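Side-chain contact in probable sulfate-binding lipoprotein SubI (Mycobacterium tuberculosis, PDB 6DDN), which probably binds sulfate outside the cytoplasmic membrane and carries it for uptake, as a lipoprotein of the prokaryotic sulfate-binding protein family: residues P113-L118 against E262-V267. Residues are numbered along the deposited sequence; the frame is centred on the assembly and turned at random.
Sequences PDIARL and ENPLAV. With SO4 (sulfate ion), chain E.
A single side chain, Ile-115, carries nearly all of the helix's share of this contact, meeting Pro-264 and Ala-266 on a strand that follows it by about 150 residues. The fold is that of a periplasmic solute-binding protein, and here helix 113-120 packs on one face of the mixed sheet, against strand 257-267 where Pro-264 interrupts it. Ile-115 CG1, anti to the carbonyl carbon (chi1 -60°), lies against the proline ring, 3.6 Å from Pro-264 CG and nearly as close to Pro-264 CB. Ile-115 CG2 reaches farther along the strand, with the methyl of Ala-266 CB 4.3 Å away. All three residues are buried, and Val-107 of strand 106-108 and Trp-128 also touch Ile-115, extending the apolar cluster. Arg-117, farther round the helix, turns to polar partners. Arg-117 NH2 forms a salt bridge with Asp-114 OD1, 3.1 Å long and lying in the guanidinium plane, while Ser-91 OG holds the other carboxylate oxygen. A sulfate ion, probably from the crystallisation liquor, is bound by Arg-96 as well as by Arg-117; the sulfate O4 accepts hydrogen bonds from Arg-117 NE at 3.2 Å and Arg-117 NH1 at 3.0 Å.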
ATOM      1  N   PRO A 113      10.649  -2.667   2.405  1.00 60.71           N
ATOM      2  CA  PRO A 113      11.925  -1.926   2.366  1.00 61.25           C
ATOM      3  C   PRO A 113      11.920  -0.636   3.168  1.00 59.40           C
ATOM      4  O   PRO A 113      12.940  -0.284   3.774  1.00 62.28           O
ATOM      5  CB  PRO A 113      12.111  -1.647   0.872  1.00 63.10           C
ATOM      6  CG  PRO A 113      11.420  -2.763   0.201  1.00 64.71           C
ATOM      7  CD  PRO A 113      10.306  -3.225   1.082  1.00 62.28           C
ATOM      8  N   ASP A 114      10.793   0.077   3.191  1.00 55.99           N
ATOM      9  CA  ASP A 114      10.711   1.310   3.962  1.00 54.76           C
ATOM     10  C   ASP A 114      10.749   1.053   5.463  1.00 56.85           C
ATOM     11  O   ASP A 114      10.983   1.990   6.234  1.00 55.72           O
ATOM     12  CB  ASP A 114       9.449   2.079   3.577  1.00 50.87           C
ATOM     13  CG  ASP A 114       9.493   2.587   2.148  1.00 52.16           C
ATOM     14  OD1 ASP A 114      10.597   2.929   1.674  1.00 54.24           O
ATOM     15  OD2 ASP A 114       8.430   2.644   1.498  1.00 51.66           O
ATOM     16  N   ILE A 115      10.522  -0.186   5.891  1.00 53.24           N
ATOM     17  CA  ILE A 115      10.768  -0.563   7.279  1.00 54.75           C
ATOM     18  C   ILE A 115      12.218  -0.980   7.479  1.00 62.27           C
ATOM     19  O   ILE A 115      12.831  -0.650   8.496  1.00 65.24           O
ATOM     20  CB  ILE A 115       9.798  -1.682   7.712  1.00 53.95           C
ATOM     21  CG1 ILE A 115       8.346  -1.216   7.587  1.00 52.02           C
ATOM     22  CG2 ILE A 115      10.084  -2.109   9.138  1.00 55.35           C
ATOM     23  CD1 ILE A 115       7.980  -0.093   8.532  1.00 49.30           C
ATOM     24  N   ALA A 116      12.783  -1.696   6.501  1.00 50.24           N
ATOM     25  CA  ALA A 116      14.167  -2.147   6.604  1.00 52.25           C
ATOM     26  C   ALA A 116      15.140  -0.980   6.696  1.00 55.34           C
ATOM     27  O   ALA A 116      16.164  -1.085   7.382  1.00 59.59           O
ATOM     28  CB  ALA A 116      14.515  -3.039   5.413  1.00 51.93           C
ATOM     29  N   ARG A 117      14.850   0.129   6.011  1.00 51.99           N
ATOM     30  CA  ARG A 117      15.703   1.308   6.134  1.00 54.47           C
ATOM     31  C   ARG A 117      15.774   1.779   7.581  1.00 57.76           C
ATOM     32  O   ARG A 117      16.850   2.140   8.071  1.00 66.97           O
ATOM     33  CB  ARG A 117      15.193   2.431   5.230  1.00 52.96           C
ATOM     34  CG  ARG A 117      15.968   3.737   5.386  1.00 59.36           C
ATOM     35  CD  ARG A 117      15.308   4.897   4.655  1.00 61.71           C
ATOM     36  NE  ARG A 117      15.387   4.757   3.204  1.00 63.69           N
ATOM     37  CZ  ARG A 117      14.390   4.322   2.440  1.00 65.06           C
ATOM     38  NH1 ARG A 117      14.550   4.226   1.128  1.00 67.85           N
ATOM     39  NH2 ARG A 117      13.230   3.985   2.988  1.00 61.91           N
ATOM     40  N   LEU A 118      14.639   1.768   8.282  1.00 54.53           N
ATOM     41  CA  LEU A 118      14.633   2.164   9.686  1.00 55.38           C
ATOM     42  C   LEU A 118      15.342   1.141  10.562  1.00 56.94           C
ATOM     43  O   LEU A 118      15.952   1.509  11.572  1.00 62.00           O
ATOM     44  CB  LEU A 118      13.200   2.372  10.168  1.00 53.46           C
ATOM     45  CG  LEU A 118      12.426   3.462   9.432  1.00 54.10           C
ATOM     46  CD1 LEU A 118      11.247   3.887  10.263  1.00 49.20           C
ATOM     47  CD2 LEU A 118      13.321   4.651   9.140  1.00 60.96           C
ATOM     48  N   GLU A 262       1.130  -5.827   0.613  1.00 53.32           N
ATOM     49  CA  GLU A 262       1.257  -6.081   2.044  1.00 49.48           C
ATOM     50  C   GLU A 262       1.901  -4.866   2.691  1.00 52.28           C
ATOM     51  O   GLU A 262       3.061  -4.553   2.404  1.00 61.94           O
ATOM     52  CB  GLU A 262       2.085  -7.340   2.316  1.00 53.02           C
ATOM     53  CG  GLU A 262       1.538  -8.600   1.665  1.00 56.63           C
ATOM     54  CD  GLU A 262       2.262  -9.850   2.125  1.00 66.06           C
ATOM     55  OE1 GLU A 262       1.660 -10.646   2.877  1.00 69.15           O
ATOM     56  OE2 GLU A 262       3.436 -10.032   1.739  1.00 70.62           O
ATOM     57  N   ASN A 263       1.156  -4.190   3.565  1.00 50.42           N
ATOM     58  CA  ASN A 263       1.606  -2.935   4.145  1.00 52.12           C
ATOM     59  C   ASN A 263       2.132  -3.170   5.553  1.00 52.14           C
ATOM     60  O   ASN A 263       1.337  -3.464   6.458  1.00 53.76           O
ATOM     61  CB  ASN A 263       0.466  -1.922   4.162  1.00 52.16           C
ATOM     62  CG  ASN A 263      -0.118  -1.688   2.784  1.00 51.38           C
ATOM     63  OD1 ASN A 263      -1.298  -1.943   2.545  1.00 55.00           O
ATOM     64  ND2 ASN A 263       0.710  -1.204   1.865  1.00 47.58           N
ATOM     65  N   PRO A 264       3.434  -3.047   5.790  1.00 47.24           N
ATOM     66  CA  PRO A 264       3.986  -3.353   7.113  1.00 46.92           C
ATOM     67  C   PRO A 264       3.746  -2.245   8.131  1.00 45.12           C
ATOM     68  O   PRO A 264       3.572  -1.069   7.801  1.00 38.72           O
ATOM     69  CB  PRO A 264       5.484  -3.520   6.837  1.00 49.14           C
ATOM     70  CG  PRO A 264       5.732  -2.676   5.631  1.00 48.48           C
ATOM     71  CD  PRO A 264       4.485  -2.761   4.798  1.00 43.87           C
ATOM     72  N   LEU A 265       3.759  -2.658   9.399  1.00 47.31           N
ATOM     73  CA  LEU A 265       3.617  -1.768  10.541  1.00 47.87           C
ATOM     74  C   LEU A 265       4.596  -2.205  11.618  1.00 48.43           C
ATOM     75  O   LEU A 265       4.736  -3.400  11.888  1.00 49.73           O
ATOM     76  CB  LEU A 265       2.186  -1.784  11.095  1.00 48.03           C
ATOM     77  CG  LEU A 265       1.950  -1.207  12.494  1.00 42.94           C
ATOM     78  CD1 LEU A 265       1.780   0.304  12.443  1.00 44.98           C
ATOM     79  CD2 LEU A 265       0.739  -1.865  13.140  1.00 37.49           C
ATOM     80  N   ALA A 266       5.271  -1.237  12.231  1.00 51.11           N
ATOM     81  CA  ALA A 266       6.252  -1.539  13.262  1.00 51.42           C
ATOM     82  C   ALA A 266       6.296  -0.403  14.269  1.00 56.08           C
ATOM     83  O   ALA A 266       6.010   0.752  13.942  1.00 60.00           O
ATOM     84  CB  ALA A 266       7.644  -1.770  12.664  1.00 53.28           C
ATOM     85  N   VAL A 267       6.653  -0.744  15.498  1.00 58.56           N
ATOM     86  CA  VAL A 267       6.865   0.252  16.540  1.00 56.91           C
ATOM     87  C   VAL A 267       8.250   0.858  16.364  1.00 57.10           C
ATOM     88  O   VAL A 267       9.219   0.152  16.059  1.00 60.72           O
ATOM     89  CB  VAL A 267       6.692  -0.384  17.932  1.00 60.13           C
ATOM     90  CG1 VAL A 267       7.455   0.395  18.988  1.00 59.59           C
ATOM     91  CG2 VAL A 267       5.217  -0.473  18.293  1.00 62.73           C
TER
HETATM   92  S   SO4 E 403      17.864   6.015   0.625  1.00 96.07           S
HETATM   93  O1  SO4 E 403      18.078   6.610   1.940  1.00 95.22           O
HETATM   94  O2  SO4 E 403      16.793   6.727  -0.065  1.00 94.43           O
HETATM   95  O3  SO4 E 403      19.091   6.109  -0.161  1.00 99.57           O
HETATM   96  O4  SO4 E 403      17.498   4.610   0.778  1.00 96.29           O